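Local coordinates for protein pullulanase (PDB 2YOC) that hydrolyses the alpha-1,6-glucosidic linkages of pullulan and related branched dextrins, and is a substrate of a type 2 secretion system, at residues H168-N173 with Q218-R223; K172-W177 with Y230-L235. One frame throughout, in Å; residues are numbered along the deposited sequence.

Contact 1: residues H168-N173 with Q218-R223; sequences HWVDKN and QQVSMR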
ATOM      1  N   HIS B 168     -27.869  19.480 -32.175  1.00 59.45           N
ATOM      2  CA  HIS B 168     -26.625  20.231 -32.133  1.00 59.94           C
ATOM      3  C   HIS B 168     -26.036  20.461 -33.511  1.00 62.17           C
ATOM      4  O   HIS B 168     -25.487  19.533 -34.116  1.00 61.32           O
ATOM      5  CB  HIS B 168     -25.589  19.457 -31.261  1.00 61.23           C
ATOM      6  CG  HIS B 168     -25.927  19.399 -29.803  1.00 66.22           C
ATOM      7  ND1 HIS B 168     -25.109  19.961 -28.862  1.00 68.75           N
ATOM      8  CD2 HIS B 168     -26.993  18.840 -29.174  1.00 69.60           C
ATOM      9  CE1 HIS B 168     -25.698  19.743 -27.694  1.00 68.75           C
ATOM     10  NE2 HIS B 168     -26.845  19.085 -27.840  1.00 69.22           N
ATOM     11  N   TRP B 169     -26.103  21.703 -34.005  1.00 57.41           N
ATOM     12  CA  TRP B 169     -25.466  22.026 -35.281  1.00 56.08           C
ATOM     13  C   TRP B 169     -23.983  22.342 -34.925  1.00 57.76           C
ATOM     14  O   TRP B 169     -23.645  23.421 -34.435  1.00 59.22           O
ATOM     15  CB  TRP B 169     -26.201  23.189 -35.939  1.00 54.97           C
ATOM     16  CG  TRP B 169     -25.917  23.393 -37.402  1.00 55.64           C
ATOM     17  CD1 TRP B 169     -24.992  22.747 -38.175  1.00 57.95           C
ATOM     18  CD2 TRP B 169     -26.564  24.349 -38.260  1.00 55.91           C
ATOM     19  NE1 TRP B 169     -25.022  23.245 -39.465  1.00 57.71           N
ATOM     20  CE2 TRP B 169     -25.991  24.215 -39.546  1.00 59.62           C
ATOM     21  CE3 TRP B 169     -27.594  25.283 -38.071  1.00 57.11           C
ATOM     22  CZ2 TRP B 169     -26.398  24.999 -40.624  1.00 59.79           C
ATOM     23  CZ3 TRP B 169     -28.009  26.038 -39.149  1.00 59.42           C
ATOM     24  CH2 TRP B 169     -27.394  25.915 -40.397  1.00 60.39           C
ATOM     25  N   VAL B 170     -23.143  21.337 -35.062  1.00 50.24           N
ATOM     26  CA  VAL B 170     -21.738  21.347 -34.678  1.00 47.99           C
ATOM     27  C   VAL B 170     -20.731  21.830 -35.730  1.00 55.57           C
ATOM     28  O   VAL B 170     -19.609  22.201 -35.386  1.00 56.11           O
ATOM     29  CB  VAL B 170     -21.357  20.006 -34.051  1.00 48.09           C
ATOM     30  CG1 VAL B 170     -22.145  19.806 -32.768  1.00 46.78           C
ATOM     31  CG2 VAL B 170     -21.596  18.855 -35.033  1.00 47.88           C
ATOM     32  N   ASP B 171     -21.113  21.789 -37.000  1.00 53.75           N
ATOM     33  CA  ASP B 171     -20.314  22.271 -38.118  1.00 54.31           C
ATOM     34  C   ASP B 171     -21.260  22.571 -39.283  1.00 58.56           C
ATOM     35  O   ASP B 171     -22.412  22.141 -39.229  1.00 56.20           O
ATOM     36  CB  ASP B 171     -19.162  21.312 -38.495  1.00 55.59           C
ATOM     37  CG  ASP B 171     -19.538  20.025 -39.214  1.00 71.87           C
ATOM     38  OD1 ASP B 171     -20.289  20.092 -40.203  1.00 74.68           O
ATOM     39  OD2 ASP B 171     -18.956  18.978 -38.890  1.00 78.21           O
ATOM     40  N   LYS B 172     -20.772  23.294 -40.329  1.00 55.80           N
ATOM     41  CA  LYS B 172     -21.528  23.679 -41.520  1.00 55.92           C
ATOM     42  C   LYS B 172     -22.435  22.544 -42.048  1.00 61.13           C
ATOM     43  O   LYS B 172     -23.624  22.764 -42.269  1.00 61.85           O
ATOM     44  CB  LYS B 172     -20.573  24.156 -42.626  1.00 58.04           C
ATOM     45  CG  LYS B 172     -19.921  25.532 -42.405  1.00 72.22           C
ATOM     46  CD  LYS B 172     -18.466  25.577 -42.979  1.00 75.98           C
ATOM     47  CE  LYS B 172     -17.997  26.955 -43.401  1.00 86.60           C
ATOM     48  NZ  LYS B 172     -16.514  27.031 -43.530  1.00101.06           N
ATOM     49  N   ASN B 173     -21.887  21.326 -42.168  1.00 58.10           N
ATOM     50  CA  ASN B 173     -22.554  20.137 -42.709  1.00 59.28           C
ATOM     51  C   ASN B 173     -23.237  19.164 -41.705  1.00 65.49           C
ATOM     52  O   ASN B 173     -24.062  18.353 -42.121  1.00 64.65           O
ATOM     53  CB  ASN B 173     -21.515  19.341 -43.497  1.00 58.63           C
ATOM     54  CG  ASN B 173     -22.016  18.746 -44.780  1.00 95.98           C
ATOM     55  OD1 ASN B 173     -22.905  19.287 -45.467  1.00 93.24           O
ATOM     56  ND2 ASN B 173     -21.393  17.651 -45.169  1.00 94.66           N
ATOM     57  N   GLN B 218     -13.984  13.086 -37.525  1.00 66.49           N
ATOM     58  CA  GLN B 218     -12.814  13.016 -36.644  1.00 65.36           C
ATOM     59  C   GLN B 218     -12.640  14.383 -35.980  1.00 66.41           C
ATOM     60  O   GLN B 218     -12.593  14.450 -34.755  1.00 63.70           O
ATOM     61  CB  GLN B 218     -11.563  12.634 -37.448  1.00 67.41           C
ATOM     62  CG  GLN B 218     -10.704  11.582 -36.773  1.00103.78           C
ATOM     63  CD  GLN B 218      -9.833  12.144 -35.671  1.00137.73           C
ATOM     64  OE1 GLN B 218      -8.937  12.976 -35.900  1.00134.12           O
ATOM     65  NE2 GLN B 218     -10.051  11.653 -34.455  1.00135.31           N
ATOM     66  N   GLN B 219     -12.683  15.469 -36.792  1.00 63.97           N
ATOM     67  CA  GLN B 219     -12.606  16.858 -36.354  1.00 65.08           C
ATOM     68  C   GLN B 219     -13.673  17.152 -35.281  1.00 70.56           C
ATOM     69  O   GLN B 219     -13.319  17.695 -34.231  1.00 69.96           O
ATOM     70  CB  GLN B 219     -12.660  17.811 -37.580  1.00 67.99           C
ATOM     71  CG  GLN B 219     -13.181  19.264 -37.345  1.00103.10           C
ATOM     72  CD  GLN B 219     -14.560  19.563 -37.960  1.00132.05           C
ATOM     73  OE1 GLN B 219     -14.818  19.356 -39.168  1.00128.24           O
ATOM     74  NE2 GLN B 219     -15.466  20.129 -37.152  1.00118.30           N
ATOM     75  N   VAL B 220     -14.954  16.729 -35.512  1.00 68.45           N
ATOM     76  CA  VAL B 220     -16.071  16.926 -34.566  1.00 68.19           C
ATOM     77  C   VAL B 220     -15.878  16.214 -33.220  1.00 73.14           C
ATOM     78  O   VAL B 220     -16.069  16.833 -32.171  1.00 70.33           O
ATOM     79  CB  VAL B 220     -17.457  16.650 -35.191  1.00 71.89           C
ATOM     80  CG1 VAL B 220     -18.559  16.650 -34.129  1.00 70.92           C
ATOM     81  CG2 VAL B 220     -17.760  17.682 -36.259  1.00 72.41           C
ATOM     82  N   SER B 221     -15.500  14.920 -33.260  1.00 73.55           N
ATOM     83  CA  SER B 221     -15.249  14.070 -32.082  1.00 74.76           C
ATOM     84  C   SER B 221     -14.247  14.686 -31.108  1.00 80.33           C
ATOM     85  O   SER B 221     -14.382  14.530 -29.887  1.00 79.12           O
ATOM     86  CB  SER B 221     -14.743  12.696 -32.525  1.00 78.43           C
ATOM     87  OG  SER B 221     -15.749  11.945 -33.182  1.00 85.79           O
HETATM   88  N   MSE B 222     -13.235  15.368 -31.678  1.00 77.94           N
HETATM   89  CA  MSE B 222     -12.178  16.076 -30.970  1.00 78.53           C
HETATM   90  C   MSE B 222     -12.765  17.240 -30.220  1.00 71.70           C
HETATM   91  O   MSE B 222     -12.527  17.400 -29.031  1.00 70.29           O
HETATM   92  CB  MSE B 222     -11.175  16.664 -31.974  1.00 84.62           C
HETATM   93  CG  MSE B 222     -10.688  15.710 -33.031  1.00 97.22           C
HETATM   94 SE   MSE B 222      -9.202  14.611 -32.424  1.00110.87          SE
HETATM   95  CE  MSE B 222     -10.184  13.186 -31.334  1.00106.66           C
ATOM     96  N   ARG B 223     -13.489  18.082 -30.950  1.00 63.36           N
ATOM     97  CA  ARG B 223     -14.116  19.294 -30.478  1.00 62.57           C
ATOM     98  C   ARG B 223     -15.147  19.048 -29.427  1.00 67.45           C
ATOM     99  O   ARG B 223     -15.175  19.772 -28.439  1.00 68.24           O
ATOM    100  CB  ARG B 223     -14.798  20.007 -31.646  1.00 63.09           C
ATOM    101  CG  ARG B 223     -13.864  20.578 -32.682  1.00 64.54           C
ATOM    102  CD  ARG B 223     -14.674  21.163 -33.801  1.00 66.07           C
ATOM    103  NE  ARG B 223     -15.277  22.448 -33.431  1.00 72.10           N
ATOM    104  CZ  ARG B 223     -16.286  23.012 -34.083  1.00 74.84           C
ATOM    105  NH1 ARG B 223     -16.835  22.400 -35.133  1.00 47.39           N
ATOM    106  NH2 ARG B 223     -16.752  24.194 -33.699  1.00 57.05           N
TER
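V170 and V220 meet methyl to methyl, the CG2 of V170 lying 3.9 Å from the CG1 of V220, and the two side chains cross at about a right angle. The contact lies in the N2 domain of pullulanase, probably an E-set-like beta domain, where the loop that follows strand 167-169 is packed against the short helix 218-223. It is a small but largely buried interface, and it works as an example of how a single helix turn can be seated on a loop: V220 and R223 are the main residues of the helix that reach across, with Q219 at the periphery.

V220 serves both neighbours. Its CG1, anti to the backbone N (chi1 171°), goes to V170, while its CG2 comes near D171, 3.2 Å from OD2. R223, one turn further on, sends its guanidinium to the backbone of the loop. NH1 makes a weak hydrogen bond to the carbonyl O of V170, at 2.8 Å and bent to 122° at the hydrogen. The arginine chain bends at chi3 (76°), which places NE. CB of D171 lies at the guanidinium edge, near its plane. The stronger partner of this arginine is the carbonyl of G270, bound by NH2, so the group bridges the loop and the start of helix 269-280.

The second shell fixes the loop itself. The carboxylate of D171 turns back on its own chain: OD1 accepts the backbone N-H of T174 and, weakly, that of N173. Helix 269-280 adds D274, whose OD2 accepts the backbone N-H of K172. NE1 of W169 donates to the O of K172 at 3.2 Å, with that oxygen in the indole plane but the donor well above the carbonyl plane.

Contact 2: residues K172-W177 with Y230-L235; sequences KNTLLW and YAAFKL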
ATOM      1  N   LYS B 172     -20.772  23.294 -40.329  1.00 55.80           N
ATOM      2  CA  LYS B 172     -21.528  23.679 -41.520  1.00 55.92           C
ATOM      3  C   LYS B 172     -22.435  22.544 -42.048  1.00 61.13           C
ATOM      4  O   LYS B 172     -23.624  22.764 -42.269  1.00 61.85           O
ATOM      5  CB  LYS B 172     -20.573  24.156 -42.626  1.00 58.04           C
ATOM      6  CG  LYS B 172     -19.921  25.532 -42.405  1.00 72.22           C
ATOM      7  CD  LYS B 172     -18.466  25.577 -42.979  1.00 75.98           C
ATOM      8  CE  LYS B 172     -17.997  26.955 -43.401  1.00 86.60           C
ATOM      9  NZ  LYS B 172     -16.514  27.031 -43.530  1.00101.06           N
ATOM     10  N   ASN B 173     -21.887  21.326 -42.168  1.00 58.10           N
ATOM     11  CA  ASN B 173     -22.554  20.137 -42.709  1.00 59.28           C
ATOM     12  C   ASN B 173     -23.237  19.164 -41.705  1.00 65.49           C
ATOM     13  O   ASN B 173     -24.062  18.353 -42.121  1.00 64.65           O
ATOM     14  CB  ASN B 173     -21.515  19.341 -43.497  1.00 58.63           C
ATOM     15  CG  ASN B 173     -22.016  18.746 -44.780  1.00 95.98           C
ATOM     16  OD1 ASN B 173     -22.905  19.287 -45.467  1.00 93.24           O
ATOM     17  ND2 ASN B 173     -21.393  17.651 -45.169  1.00 94.66           N
ATOM     18  N   THR B 174     -22.858  19.198 -40.418  1.00 62.87           N
ATOM     19  CA  THR B 174     -23.301  18.219 -39.429  1.00 61.79           C
ATOM     20  C   THR B 174     -24.252  18.679 -38.334  1.00 65.18           C
ATOM     21  O   THR B 174     -24.022  19.683 -37.664  1.00 65.84           O
ATOM     22  CB  THR B 174     -22.067  17.476 -38.910  1.00 70.47           C
ATOM     23  OG1 THR B 174     -21.335  16.987 -40.038  1.00 76.69           O
ATOM     24  CG2 THR B 174     -22.407  16.327 -37.992  1.00 65.04           C
ATOM     25  N   LEU B 175     -25.303  17.890 -38.132  1.00 60.86           N
ATOM     26  CA  LEU B 175     -26.299  18.109 -37.098  1.00 60.40           C
ATOM     27  C   LEU B 175     -26.352  16.814 -36.270  1.00 65.77           C
ATOM     28  O   LEU B 175     -26.591  15.721 -36.822  1.00 66.28           O
ATOM     29  CB  LEU B 175     -27.659  18.463 -37.745  1.00 60.64           C
ATOM     30  CG  LEU B 175     -28.919  18.675 -36.880  1.00 65.17           C
ATOM     31  CD1 LEU B 175     -29.599  17.393 -36.531  1.00 64.50           C
ATOM     32  CD2 LEU B 175     -28.685  19.553 -35.681  1.00 69.55           C
ATOM     33  N   LEU B 176     -26.056  16.929 -34.956  1.00 60.85           N
ATOM     34  CA  LEU B 176     -26.057  15.773 -34.053  1.00 59.25           C
ATOM     35  C   LEU B 176     -27.333  15.739 -33.274  1.00 67.33           C
ATOM     36  O   LEU B 176     -27.712  16.746 -32.663  1.00 67.21           O
ATOM     37  CB  LEU B 176     -24.849  15.731 -33.109  1.00 57.09           C
ATOM     38  CG  LEU B 176     -23.469  15.786 -33.751  1.00 59.46           C
ATOM     39  CD1 LEU B 176     -22.423  15.997 -32.710  1.00 57.95           C
ATOM     40  CD2 LEU B 176     -23.168  14.537 -34.553  1.00 59.85           C
ATOM     41  N   TRP B 177     -28.040  14.600 -33.349  1.00 66.10           N
ATOM     42  CA  TRP B 177     -29.308  14.420 -32.649  1.00 66.76           C
ATOM     43  C   TRP B 177     -29.624  12.954 -32.371  1.00 73.48           C
ATOM     44  O   TRP B 177     -29.953  12.205 -33.302  1.00 73.87           O
ATOM     45  CB  TRP B 177     -30.465  15.107 -33.391  1.00 65.67           C
ATOM     46  CG  TRP B 177     -31.771  15.106 -32.649  1.00 66.66           C
ATOM     47  CD1 TRP B 177     -31.955  15.133 -31.293  1.00 69.17           C
ATOM     48  CD2 TRP B 177     -33.077  15.193 -33.232  1.00 67.18           C
ATOM     49  NE1 TRP B 177     -33.295  15.187 -30.998  1.00 69.33           N
ATOM     50  CE2 TRP B 177     -34.010  15.224 -32.172  1.00 71.34           C
ATOM     51  CE3 TRP B 177     -33.559  15.178 -34.556  1.00 68.53           C
ATOM     52  CZ2 TRP B 177     -35.396  15.257 -32.396  1.00 70.93           C
ATOM     53  CZ3 TRP B 177     -34.927  15.218 -34.772  1.00 70.56           C
ATOM     54  CH2 TRP B 177     -35.828  15.277 -33.703  1.00 71.38           C
ATOM     55  N   TYR B 230     -23.597  10.733 -30.069  1.00 58.90           N
ATOM     56  CA  TYR B 230     -24.823  11.258 -30.694  1.00 58.49           C
ATOM     57  C   TYR B 230     -24.923  10.926 -32.198  1.00 62.37           C
ATOM     58  O   TYR B 230     -23.901  10.946 -32.910  1.00 60.09           O
ATOM     59  CB  TYR B 230     -24.882  12.777 -30.540  1.00 58.96           C
ATOM     60  CG  TYR B 230     -25.267  13.301 -29.175  1.00 59.23           C
ATOM     61  CD1 TYR B 230     -24.851  12.660 -28.014  1.00 60.37           C
ATOM     62  CD2 TYR B 230     -25.973  14.488 -29.043  1.00 60.38           C
ATOM     63  CE1 TYR B 230     -25.182  13.154 -26.754  1.00 60.04           C
ATOM     64  CE2 TYR B 230     -26.340  14.975 -27.792  1.00 61.55           C
ATOM     65  CZ  TYR B 230     -25.925  14.317 -26.643  1.00 65.07           C
ATOM     66  OH  TYR B 230     -26.263  14.824 -25.401  1.00 59.11           O
ATOM     67  N   ALA B 231     -26.166  10.647 -32.667  1.00 59.32           N
ATOM     68  CA  ALA B 231     -26.490  10.315 -34.053  1.00 59.27           C
ATOM     69  C   ALA B 231     -26.190  11.487 -34.992  1.00 65.14           C
ATOM     70  O   ALA B 231     -26.767  12.575 -34.828  1.00 64.42           O
ATOM     71  CB  ALA B 231     -27.958   9.917 -34.163  1.00 60.18           C
ATOM     72  N   ALA B 232     -25.291  11.255 -35.982  1.00 62.80           N
ATOM     73  CA  ALA B 232     -24.879  12.264 -36.971  1.00 63.60           C
ATOM     74  C   ALA B 232     -25.760  12.298 -38.221  1.00 67.44           C
ATOM     75  O   ALA B 232     -26.139  11.244 -38.735  1.00 66.07           O
ATOM     76  CB  ALA B 232     -23.416  12.063 -37.366  1.00 64.00           C
ATOM     77  N   PHE B 233     -26.069  13.525 -38.705  1.00 64.38           N
ATOM     78  CA  PHE B 233     -26.861  13.773 -39.916  1.00 64.69           C
ATOM     79  C   PHE B 233     -26.200  14.814 -40.810  1.00 66.75           C
ATOM     80  O   PHE B 233     -25.826  15.888 -40.333  1.00 64.89           O
ATOM     81  CB  PHE B 233     -28.296  14.216 -39.580  1.00 67.17           C
ATOM     82  CG  PHE B 233     -29.032  13.231 -38.709  1.00 68.46           C
ATOM     83  CD1 PHE B 233     -28.961  13.316 -37.325  1.00 71.41           C
ATOM     84  CD2 PHE B 233     -29.776  12.200 -39.268  1.00 70.09           C
ATOM     85  CE1 PHE B 233     -29.639  12.396 -36.518  1.00 71.13           C
ATOM     86  CE2 PHE B 233     -30.450  11.290 -38.456  1.00 71.72           C
ATOM     87  CZ  PHE B 233     -30.367  11.391 -37.089  1.00 68.73           C
ATOM     88  N   LYS B 234     -26.072  14.488 -42.108  1.00 63.66           N
ATOM     89  CA  LYS B 234     -25.484  15.348 -43.144  1.00 63.34           C
ATOM     90  C   LYS B 234     -26.553  16.291 -43.673  1.00 68.94           C
ATOM     91  O   LYS B 234     -27.665  15.847 -43.964  1.00 70.75           O
ATOM     92  CB  LYS B 234     -24.912  14.488 -44.286  1.00 63.93           C
ATOM     93  CG  LYS B 234     -23.923  15.212 -45.182  1.00 66.54           C
ATOM     94  CD  LYS B 234     -23.569  14.404 -46.421  1.00 87.82           C
ATOM     95  CE  LYS B 234     -22.422  14.960 -47.250  1.00113.97           C
ATOM     96  NZ  LYS B 234     -21.075  14.734 -46.642  1.00124.35           N
ATOM     97  N   LEU B 235     -26.231  17.599 -43.773  1.00 64.21           N
ATOM     98  CA  LEU B 235     -27.151  18.626 -44.297  1.00 63.87           C
ATOM     99  C   LEU B 235     -27.016  18.616 -45.812  1.00 66.73           C
ATOM    100  O   LEU B 235     -25.938  18.256 -46.288  1.00 64.89           O
ATOM    101  CB  LEU B 235     -26.758  20.028 -43.788  1.00 63.90           C
ATOM    102  CG  LEU B 235     -27.510  20.573 -42.583  1.00 69.18           C
ATOM    103  CD1 LEU B 235     -26.864  20.111 -41.273  1.00 68.91           C
ATOM    104  CD2 LEU B 235     -27.546  22.088 -42.604  1.00 70.00           C
TER
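F233 turns the edge of its ring to the 172-177 segment: the carbonyl oxygens of L175 and W177 both lie near the ring plane, the latter 3.2 Å from CE1. F233 and L175 lie on the same face of the sheet, CD1 of L175 4.2 Å from CD1 of F233. CB of L175 also meets CD1 of L235, at 4.0 Å.

The other face carries T174, L176, A232 and K234. Here CD2 of L176 rests on the CA and CB of A232, while its CB packs against CB of Y230 at 3.9 Å.

Behind these pairings is an antiparallel ladder between two inner strands of the mixed sheet of the N2 domain. L175 and F233 form its hydrogen-bonded pair, flanked by the non-hydrogen-bonded pairs T174 with K234 and L176 with A232. L175 N donates to F233 O at 3.0 Å, and F233 N returns a more bent bond to L175 O. The ladder runs on beyond the strand ends, with L235 N bound to N173 O and W177 N to A231 O, the latter nearly straight at 170°. On the far side of strand 232-234, A232 and K234 pair with strand 212-214. On the 172-177 segment, the indole NE1 of W177 is hydrogen-bonded to OE1 of E166.

In the fold
Contacts 1 and 2 lie about 8 Å apart, centre to centre, within the N2 domain, and share K172 and N173. Along the chain the order is strand 167-169, its loop, strand 174-176, then helix 218-223 and strand 232-234, so one continuous piece, 168-177, is met by two later segments, first 218-223 and then 230-235. Strands 167-169, 174-176 and 232-234 are successive neighbours in one mixed sheet, and a probable hydrogen bond from H168 N to L176 O ties the first two. Packing of W169 on T174 and L235 adds to this link. Contact 1 thus fastens a helix to the loop between two sheet strands, while contact 2 continues the sheet itself.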